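Long-range contacts in archaeal flagellar ATP-binding protein FlaH (Methanocaldococcus jannaschii DSM 2661, PDB 4WIA), which is probably a component of the archaellum, the archaeal flagellum, with a RecA-like KaiC-family ATPase fold that probably binds ATP and magnesium: residues L47-L52 with L77-N82; V58-T63 with L90-V95. All blocks are in the same frame, centred on the assembly; numbering follows the deposited sequence.

Interaction 1 (L47-L52 with L77-N82); sequences LAYGFL and LNYSIN. With SO4 (sulfate ion), chain G.
In this P-loop NTPase fold, helix 40-53, which follows the probable Walker A loop (P-loop), meets the connection between helices 67-76 and 82-87 through Y49 and Y79. The loop leaves helix 67-76 by a Schellman motif, in which N78 takes the positive phi, and Y79 comes next. Y79 CA lies over one face of the Y49 ring, 3.7 Å from its centroid, a CH-pi contact. The ring planes are inclined by only 26°, yet the rings are so displaced that little of one covers the other; Y49 CD2 comes 3.5 Å from Y79 CD1. CG of Y49 stands anti to its backbone N (chi1 -169°), and the long flat ring beyond it lies against the loop. Y79 turns its hydroxyl elsewhere, to the backbone N of I225. An alanine in place of Y49 would probably leave Y79 CA without its aromatic cover and open a gap between helix and loop. I81, at the N-cap position of helix 82-87, offers a branched apolar side chain: its CG2 meets L52 CD1 at 3.8 Å and also sits in the plane of the Y49 ring, at the edge, where Y49 CD1 is 3.8 Å from I81 CG2.

Interaction 2 (V58-T63 with L90-V95); sequences VTYVST and LLYIPV
The side chains of Y60 and Y92 run alongside each other on one face of the sheet, their ring planes at 31°. Y60 CD1 comes 3.8 Å from Y92 CE1. F70 of helix 67-76 stacks on Y92 and also meets Y60, so three aromatic rings cluster between sheet and helix. CG of Y92 stands anti to its backbone N (chi1 -175°). At the far end of the ring, Y92 OH lies a tight 3.0 Å from S62 CB. That buried hydroxyl is hydrogen-bonded to the backbone O of L65, whereas Y60 OH is hydrogen-bonded to D127 OD2. Strands 58-62 and 90-94 are the parallel pair at one border of the RecA-like sheet, 90-94 being outermost within the chain, and the helices between them make a right-handed beta-alpha-beta crossover. Five backbone bonds join them, from L91 N to V58 O at 2.9 Å through to V95 N on S62 O, the last almost straight at 177°. P94, lacking an N-H, suits a place where its neighbours I93 and V95 supply the donors. On the face of T59 and V61, V61 CG2 lies 4.0 Å from I93 CB and L91 CD2 lies 3.7 Å from T59 OG1; past the strand end, V95 CG2 meets V61 CG1 at 3.7 Å.

Interactions 1 and 2 alternate along the chain: helix 40-53 leads into strand 58-62, and the loop 77-82 lies on the crossover from that strand to strand 90-94. Their centres are 13 Å apart, yet their apolar side chains touch. V58 CG2 lies 3.9 Å from F51 CB, so the helix rests on the start of its own strand, while I81 CG1 meets L90 CD2 at 3.8 Å. F70 touches I81, Y60, Y92 and L90, joining both contacts from helix 67-76. The probable nucleotide site is close to each: the Y79 side chain is about 5 Å from that of V42, and the Y60 side chain about 5 Å from that of S41, a likely magnesium ligand by analogy with relatives.

Interaction 1 (L47-L52 with L77-N82)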
loop_
_atom_site.group_PDB
_atom_site.type_symbol
_atom_site.label_atom_id
_atom_site.label_comp_id
_atom_site.label_asym_id
_atom_site.label_seq_id
_atom_site.Cartn_x
_atom_site.Cartn_y
_atom_site.Cartn_z
ATOM N N LEU A 47 -2.163 -11.182 -11.414
ATOM C CA LEU A 47 -2.267 -11.661 -10.021
ATOM C C LEU A 47 -0.968 -11.439 -9.275
ATOM O O LEU A 47 -0.956 -10.942 -8.152
ATOM C CB LEU A 47 -2.669 -13.125 -10.011
ATOM C CG LEU A 47 -4.125 -13.302 -10.453
ATOM C CD1 LEU A 47 -4.456 -14.764 -10.676
ATOM C CD2 LEU A 47 -5.102 -12.692 -9.439
ATOM N N ALA A 48 0.159 -11.801 -9.914
ATOM C CA ALA A 48 1.457 -11.599 -9.296
ATOM C C ALA A 48 1.724 -10.150 -8.951
ATOM O O ALA A 48 2.143 -9.834 -7.849
ATOM C CB ALA A 48 2.562 -12.137 -10.204
ATOM N N TYR A 49 1.465 -9.238 -9.885
ATOM C CA TYR A 49 1.622 -7.802 -9.578
ATOM C C TYR A 49 0.748 -7.328 -8.431
ATOM O O TYR A 49 1.209 -6.580 -7.575
ATOM C CB TYR A 49 1.365 -6.975 -10.827
ATOM C CG TYR A 49 1.756 -5.507 -10.703
ATOM C CD1 TYR A 49 3.074 -5.140 -10.648
ATOM C CD2 TYR A 49 0.795 -4.509 -10.602
ATOM C CE1 TYR A 49 3.433 -3.828 -10.499
ATOM C CE2 TYR A 49 1.151 -3.167 -10.473
ATOM C CZ TYR A 49 2.465 -2.842 -10.426
ATOM O OH TYR A 49 2.787 -1.551 -10.299
ATOM N N GLY A 50 -0.525 -7.747 -8.407
ATOM C CA GLY A 50 -1.427 -7.442 -7.270
ATOM C C GLY A 50 -0.882 -7.899 -5.918
ATOM O O GLY A 50 -0.748 -7.116 -5.011
ATOM N N PHE A 51 -0.536 -9.193 -5.811
ATOM C CA PHE A 51 0.061 -9.707 -4.594
ATOM C C PHE A 51 1.296 -8.890 -4.189
ATOM O O PHE A 51 1.433 -8.471 -3.037
ATOM C CB PHE A 51 0.496 -11.180 -4.792
ATOM C CG PHE A 51 -0.644 -12.170 -4.875
ATOM C CD1 PHE A 51 -1.581 -12.232 -3.888
ATOM C CD2 PHE A 51 -0.731 -13.057 -5.913
ATOM C CE1 PHE A 51 -2.594 -13.144 -3.949
ATOM C CE2 PHE A 51 -1.742 -13.991 -6.000
ATOM C CZ PHE A 51 -2.717 -13.996 -5.031
ATOM N N LEU A 52 2.206 -8.662 -5.129
ATOM C CA LEU A 52 3.416 -7.940 -4.789
ATOM C C LEU A 52 3.140 -6.521 -4.285
ATOM O O LEU A 52 3.782 -6.046 -3.345
ATOM C CB LEU A 52 4.352 -7.864 -5.984
ATOM C CG LEU A 52 5.011 -9.169 -6.363
ATOM C CD1 LEU A 52 5.561 -9.052 -7.771
ATOM C CD2 LEU A 52 6.140 -9.473 -5.384
ATOM N N LEU A 77 3.022 -4.267 -19.885
ATOM C CA LEU A 77 1.737 -4.169 -19.222
ATOM C C LEU A 77 1.684 -3.114 -18.111
ATOM O O LEU A 77 0.638 -2.924 -17.447
ATOM C CB LEU A 77 1.396 -5.528 -18.603
ATOM C CG LEU A 77 1.344 -6.638 -19.649
ATOM C CD1 LEU A 77 1.081 -7.972 -19.014
ATOM C CD2 LEU A 77 0.321 -6.393 -20.733
ATOM N N ASN A 78 2.775 -2.394 -17.907
ATOM C CA ASN A 78 2.810 -1.486 -16.802
ATOM C C ASN A 78 2.582 -2.164 -15.480
ATOM O O ASN A 78 1.957 -1.620 -14.581
ATOM C CB ASN A 78 1.752 -0.409 -17.006
ATOM C CG ASN A 78 2.283 0.935 -16.640
ATOM O OD1 ASN A 78 2.814 1.713 -17.512
ATOM N ND2 ASN A 78 2.347 1.155 -15.346
ATOM N N TYR A 79 3.149 -3.363 -15.356
ATOM C CA TYR A 79 3.211 -4.060 -14.115
ATOM C C TYR A 79 4.676 -4.192 -13.784
ATOM O O TYR A 79 5.128 -5.307 -13.469
ATOM C CB TYR A 79 2.671 -5.501 -14.244
ATOM C CG TYR A 79 1.211 -5.679 -14.500
ATOM C CD1 TYR A 79 0.272 -4.737 -14.069
ATOM C CD2 TYR A 79 0.754 -6.778 -15.215
ATOM C CE1 TYR A 79 -1.070 -4.916 -14.284
ATOM C CE2 TYR A 79 -0.598 -6.940 -15.487
ATOM C CZ TYR A 79 -1.499 -6.007 -15.006
ATOM O OH TYR A 79 -2.841 -6.143 -15.281
ATOM N N SER A 80 5.433 -3.114 -13.788
ATOM C CA SER A 80 6.858 -3.280 -13.711
ATOM C C SER A 80 7.315 -3.785 -12.305
ATOM O O SER A 80 6.797 -3.404 -11.266
ATOM C CB SER A 80 7.590 -2.029 -14.216
ATOM O OG SER A 80 7.685 -1.069 -13.182
ATOM N N ILE A 81 8.251 -4.743 -12.307
ATOM C CA ILE A 81 8.618 -5.452 -11.067
ATOM C C ILE A 81 10.125 -5.481 -10.789
ATOM O O ILE A 81 10.625 -6.377 -10.112
ATOM C CB ILE A 81 8.051 -6.847 -11.078
ATOM C CG1 ILE A 81 8.183 -7.576 -12.442
ATOM C CG2 ILE A 81 6.557 -6.780 -10.685
ATOM C CD1 ILE A 81 9.572 -7.793 -12.992
ATOM N N ASN A 82 10.840 -4.470 -11.281
ATOM C CA ASN A 82 12.271 -4.380 -11.118
ATOM C C ASN A 82 12.716 -4.356 -9.688
ATOM O O ASN A 82 13.625 -5.076 -9.294
ATOM C CB ASN A 82 12.767 -3.088 -11.790
ATOM C CG ASN A 82 12.426 -3.053 -13.244
ATOM O OD1 ASN A 82 11.627 -2.213 -13.716
ATOM N ND2 ASN A 82 12.984 -3.989 -13.976
HETATM S S SO4 G . 10.222 -0.458 -10.791
HETATM O O1 SO4 G . 9.660 -1.370 -11.756
HETATM O O2 SO4 G . 9.205 0.471 -10.392
HETATM O O3 SO4 G . 11.350 0.233 -11.378
HETATM O O4 SO4 G . 10.583 -1.036 -9.528
#

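Interaction 2 (V58-T63 with L90-V95)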
loop_
_atom_site.group_PDB
_atom_site.type_symbol
_atom_site.label_atom_id
_atom_site.label_comp_id
_atom_site.label_asym_id
_atom_site.label_seq_id
_atom_site.Cartn_x
_atom_site.Cartn_y
_atom_site.Cartn_z
ATOM N N VAL A 58 6.211 -13.469 -4.114
ATOM C CA VAL A 58 5.805 -14.339 -5.160
ATOM C C VAL A 58 7.025 -15.067 -5.744
ATOM O O VAL A 58 8.070 -14.451 -5.960
ATOM C CB VAL A 58 5.121 -13.532 -6.277
ATOM C CG1 VAL A 58 4.759 -14.433 -7.439
ATOM C CG2 VAL A 58 3.865 -12.862 -5.759
ATOM N N THR A 59 6.854 -16.349 -6.047
ATOM C CA THR A 59 7.721 -17.060 -6.924
ATOM C C THR A 59 7.008 -17.287 -8.244
ATOM O O THR A 59 5.867 -17.794 -8.265
ATOM C CB THR A 59 8.086 -18.443 -6.358
ATOM O OG1 THR A 59 8.884 -18.261 -5.191
ATOM C CG2 THR A 59 8.920 -19.282 -7.377
ATOM N N TYR A 60 7.674 -16.956 -9.350
ATOM C CA TYR A 60 7.086 -17.179 -10.659
ATOM C C TYR A 60 8.000 -18.098 -11.455
ATOM O O TYR A 60 9.089 -17.692 -11.803
ATOM C CB TYR A 60 6.870 -15.833 -11.352
ATOM C CG TYR A 60 5.925 -15.846 -12.553
ATOM C CD1 TYR A 60 6.184 -16.612 -13.659
ATOM C CD2 TYR A 60 4.787 -15.065 -12.567
ATOM C CE1 TYR A 60 5.348 -16.651 -14.748
ATOM C CE2 TYR A 60 3.933 -15.063 -13.668
ATOM C CZ TYR A 60 4.202 -15.837 -14.747
ATOM O OH TYR A 60 3.384 -15.876 -15.867
ATOM N N VAL A 61 7.524 -19.303 -11.785
ATOM C CA VAL A 61 8.269 -20.263 -12.532
ATOM C C VAL A 61 7.670 -20.285 -13.931
ATOM O O VAL A 61 6.521 -20.654 -14.093
ATOM C CB VAL A 61 8.147 -21.667 -11.913
ATOM C CG1 VAL A 61 8.975 -22.716 -12.691
ATOM C CG2 VAL A 61 8.557 -21.656 -10.457
ATOM N N SER A 62 8.473 -19.924 -14.926
ATOM C CA SER A 62 8.053 -19.836 -16.305
ATOM C C SER A 62 8.806 -20.875 -17.189
ATOM O O SER A 62 10.012 -20.885 -17.220
ATOM C CB SER A 62 8.394 -18.446 -16.865
ATOM O OG SER A 62 8.086 -18.358 -18.246
ATOM N N THR A 63 8.061 -21.637 -17.974
ATOM C CA THR A 63 8.611 -22.448 -19.024
ATOM C C THR A 63 8.766 -21.716 -20.336
ATOM O O THR A 63 9.059 -22.342 -21.334
ATOM C CB THR A 63 7.678 -23.644 -19.283
ATOM O OG1 THR A 63 6.336 -23.196 -19.529
ATOM C CG2 THR A 63 7.655 -24.530 -18.064
ATOM N N LEU A 90 10.118 -10.697 -5.401
ATOM C CA LEU A 90 9.758 -11.579 -6.528
ATOM C C LEU A 90 10.959 -12.465 -6.887
ATOM O O LEU A 90 12.044 -11.967 -7.158
ATOM C CB LEU A 90 9.364 -10.743 -7.749
ATOM C CG LEU A 90 9.161 -11.475 -9.086
ATOM C CD1 LEU A 90 8.129 -12.570 -8.924
ATOM C CD2 LEU A 90 8.770 -10.562 -10.246
ATOM N N LEU A 91 10.765 -13.804 -6.876
ATOM C CA LEU A 91 11.762 -14.738 -7.281
ATOM C C LEU A 91 11.270 -15.318 -8.573
ATOM O O LEU A 91 10.222 -15.986 -8.640
ATOM C CB LEU A 91 11.881 -15.858 -6.228
ATOM C CG LEU A 91 12.699 -17.083 -6.532
ATOM C CD1 LEU A 91 14.177 -16.699 -6.733
ATOM C CD2 LEU A 91 12.535 -18.125 -5.437
ATOM N N TYR A 92 12.021 -15.044 -9.631
ATOM C CA TYR A 92 11.651 -15.436 -10.973
ATOM C C TYR A 92 12.541 -16.597 -11.440
ATOM O O TYR A 92 13.737 -16.493 -11.413
ATOM C CB TYR A 92 11.791 -14.240 -11.947
ATOM C CG TYR A 92 11.291 -14.592 -13.311
ATOM C CD1 TYR A 92 9.947 -14.665 -13.556
ATOM C CD2 TYR A 92 12.155 -14.989 -14.319
ATOM C CE1 TYR A 92 9.465 -15.045 -14.800
ATOM C CE2 TYR A 92 11.689 -15.374 -15.584
ATOM C CZ TYR A 92 10.323 -15.388 -15.803
ATOM O OH TYR A 92 9.836 -15.770 -17.034
ATOM N N ILE A 93 11.925 -17.693 -11.896
ATOM C CA ILE A 93 12.640 -18.917 -12.222
ATOM C C ILE A 93 12.391 -19.325 -13.670
ATOM O O ILE A 93 11.352 -19.945 -13.991
ATOM C CB ILE A 93 12.146 -20.048 -11.342
ATOM C CG1 ILE A 93 12.257 -19.647 -9.861
ATOM C CG2 ILE A 93 12.953 -21.347 -11.640
ATOM C CD1 ILE A 93 13.681 -19.493 -9.361
ATOM N N PRO A 94 13.299 -18.967 -14.552
ATOM C CA PRO A 94 13.146 -19.448 -15.918
ATOM C C PRO A 94 13.570 -20.925 -16.052
ATOM O O PRO A 94 14.696 -21.259 -15.692
ATOM C CB PRO A 94 14.065 -18.525 -16.747
ATOM C CG PRO A 94 14.928 -17.814 -15.758
ATOM C CD PRO A 94 14.390 -18.001 -14.378
ATOM N N VAL A 95 12.693 -21.765 -16.619
ATOM C CA VAL A 95 13.049 -23.142 -16.912
ATOM C C VAL A 95 13.778 -23.237 -18.277
ATOM O O VAL A 95 13.162 -23.540 -19.319
ATOM C CB VAL A 95 11.798 -24.020 -16.882
ATOM C CG1 VAL A 95 12.191 -25.496 -17.067
ATOM C CG2 VAL A 95 11.067 -23.825 -15.557
#